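Local coordinates for protein ATP-dependent DNA helicase PIF1 (Candida albicans, PDB 7OTJ) that probably couples ATP hydrolysis to 5'-3' unwinding of DNA, including G-quadruplexes, to maintain the nuclear and mitochondrial genomes, at residues S263-I268 / A283-N288. Numbering follows the deposited sequence.
Sequences SVDTGI and APQVLN
S263 meets Q285 where the antiparallel strands 259-267 and 286-289 come together at one end of their pairing. A single backbone bond joins the two segments. The N of S263 donates to the carbonyl O of Q285 at 2.9 Å. L287 continues the pairing with Y261.

CB of S263 leaves the backbone toward segment 283-288. The chi1 of 67° sets OG between the backbone N and the carbonyl carbon. From there OG of S263 lies against Q285, 3.6 Å from CG of Q285. OG of S263 donates a hydrogen bond within its own segment, to OD1 of D265 at 3.0 Å. It meets that oxygen from above the carboxylate plane, 49° out of it.

Q285 lies just before strand 286-289. Its CG is anti to the backbone N (chi1 -169°), and the chain runs on extended. The touching is done by its aliphatic part: CG of Q285 sits 4.1 Å from OD2 of D265. The two side chains cross at about a right angle, yet carboxylate and amide planes are nearly parallel.

D265 has its strongest partner on strand 435-446, where R439 forms a salt bridge with OD2 and also donates to the carbonyl O of A283. Q441, on the same strand, donates to the carbonyl O of P284.

The contact belongs to the antiparallel sheet that includes part of the 2B domain, away from the nucleotide pocket. Its direct join is small and polar, and the arginine links both segments through a carboxylate and a backbone carbonyl. The positive charge of that arginine would be expected to keep D265 ionised.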
loop_
_atom_site.group_PDB
_atom_site.type_symbol
_atom_site.label_atom_id
_atom_site.label_comp_id
_atom_site.label_asym_id
_atom_site.label_seq_id
_atom_site.Cartn_x
_atom_site.Cartn_y
_atom_site.Cartn_z
ATOM N N SER A 263 -24.039 5.019 0.650
ATOM C CA SER A 263 -23.397 5.765 1.718
ATOM C C SER A 263 -24.199 7.014 2.051
ATOM O O SER A 263 -24.830 7.626 1.185
ATOM C CB SER A 263 -21.977 6.171 1.319
ATOM O OG SER A 263 -22.003 7.116 0.259
ATOM N N VAL A 264 -24.139 7.409 3.317
ATOM C CA VAL A 264 -24.732 8.659 3.775
ATOM C C VAL A 264 -23.631 9.709 3.749
ATOM O O VAL A 264 -22.676 9.636 4.525
ATOM C CB VAL A 264 -25.339 8.524 5.175
ATOM C CG1 VAL A 264 -25.961 9.847 5.603
ATOM C CG2 VAL A 264 -26.364 7.398 5.201
ATOM N N ASP A 265 -23.750 10.667 2.834
ATOM C CA ASP A 265 -22.734 11.687 2.606
ATOM C C ASP A 265 -23.264 13.039 3.061
ATOM O O ASP A 265 -24.277 13.517 2.541
ATOM C CB ASP A 265 -22.335 11.729 1.130
ATOM C CG ASP A 265 -21.501 10.525 0.716
ATOM O OD1 ASP A 265 -21.208 9.676 1.585
ATOM O OD2 ASP A 265 -21.134 10.428 -0.476
ATOM N N THR A 266 -22.584 13.647 4.032
ATOM C CA THR A 266 -22.929 14.970 4.530
ATOM C C THR A 266 -21.675 15.835 4.570
ATOM O O THR A 266 -20.551 15.348 4.412
ATOM C CB THR A 266 -23.570 14.896 5.922
ATOM O OG1 THR A 266 -22.709 14.169 6.808
ATOM C CG2 THR A 266 -24.905 14.199 5.851
ATOM N N GLY A 267 -21.873 17.134 4.784
ATOM C CA GLY A 267 -20.750 18.040 4.922
ATOM C C GLY A 267 -21.096 19.511 4.811
ATOM O O GLY A 267 -22.093 19.881 4.183
ATOM N N ILE A 268 -20.268 20.359 5.420
ATOM C CA ILE A 268 -20.485 21.801 5.416
ATOM C C ILE A 268 -19.631 22.508 4.368
ATOM O O ILE A 268 -19.610 23.741 4.321
ATOM C CB ILE A 268 -20.240 22.400 6.811
ATOM C CG1 ILE A 268 -18.788 22.173 7.243
ATOM C CG2 ILE A 268 -21.223 21.822 7.826
ATOM C CD1 ILE A 268 -18.476 22.697 8.622
ATOM N N ALA A 283 -13.718 4.494 1.195
ATOM C CA ALA A 283 -15.038 3.922 1.402
ATOM C C ALA A 283 -15.921 4.238 0.199
ATOM O O ALA A 283 -16.000 5.405 -0.216
ATOM C CB ALA A 283 -15.665 4.474 2.681
ATOM N N PRO A 284 -16.601 3.252 -0.376
ATOM C CA PRO A 284 -17.324 3.490 -1.627
ATOM C C PRO A 284 -18.673 4.154 -1.404
ATOM O O PRO A 284 -19.362 3.917 -0.410
ATOM C CB PRO A 284 -17.499 2.079 -2.199
ATOM C CG PRO A 284 -17.562 1.214 -0.990
ATOM C CD PRO A 284 -16.596 1.827 -0.004
ATOM N N GLN A 285 -19.049 4.991 -2.371
ATOM C CA GLN A 285 -20.365 5.614 -2.322
ATOM C C GLN A 285 -21.472 4.570 -2.451
ATOM O O GLN A 285 -22.490 4.645 -1.751
ATOM C CB GLN A 285 -20.488 6.676 -3.411
ATOM C CG GLN A 285 -21.724 7.538 -3.261
ATOM C CD GLN A 285 -21.985 8.376 -4.486
ATOM O OE1 GLN A 285 -21.561 8.028 -5.589
ATOM N NE2 GLN A 285 -22.681 9.490 -4.305
ATOM N N VAL A 286 -21.303 3.605 -3.355
ATOM C CA VAL A 286 -22.234 2.490 -3.512
ATOM C C VAL A 286 -21.465 1.190 -3.291
ATOM O O VAL A 286 -20.538 0.873 -4.048
ATOM C CB VAL A 286 -22.914 2.500 -4.890
ATOM C CG1 VAL A 286 -23.896 1.341 -5.016
ATOM C CG2 VAL A 286 -23.619 3.833 -5.124
ATOM N N LEU A 287 -21.851 0.439 -2.256
ATOM C CA LEU A 287 -21.235 -0.840 -1.905
ATOM C C LEU A 287 -22.204 -1.956 -2.280
ATOM O O LEU A 287 -23.235 -2.133 -1.621
ATOM C CB LEU A 287 -20.883 -0.892 -0.417
ATOM C CG LEU A 287 -20.299 -2.199 0.125
ATOM C CD1 LEU A 287 -19.028 -2.570 -0.613
ATOM C CD2 LEU A 287 -20.033 -2.098 1.617
ATOM N N ASN A 288 -21.886 -2.695 -3.343
ATOM C CA ASN A 288 -22.726 -3.793 -3.817
ATOM C C ASN A 288 -22.166 -5.115 -3.310
ATOM O O ASN A 288 -20.999 -5.432 -3.556
ATOM C CB ASN A 288 -22.808 -3.800 -5.343
ATOM C CG ASN A 288 -23.431 -2.535 -5.901
ATOM O OD1 ASN A 288 -24.644 -2.334 -5.810
ATOM N ND2 ASN A 288 -22.607 -1.684 -6.500
#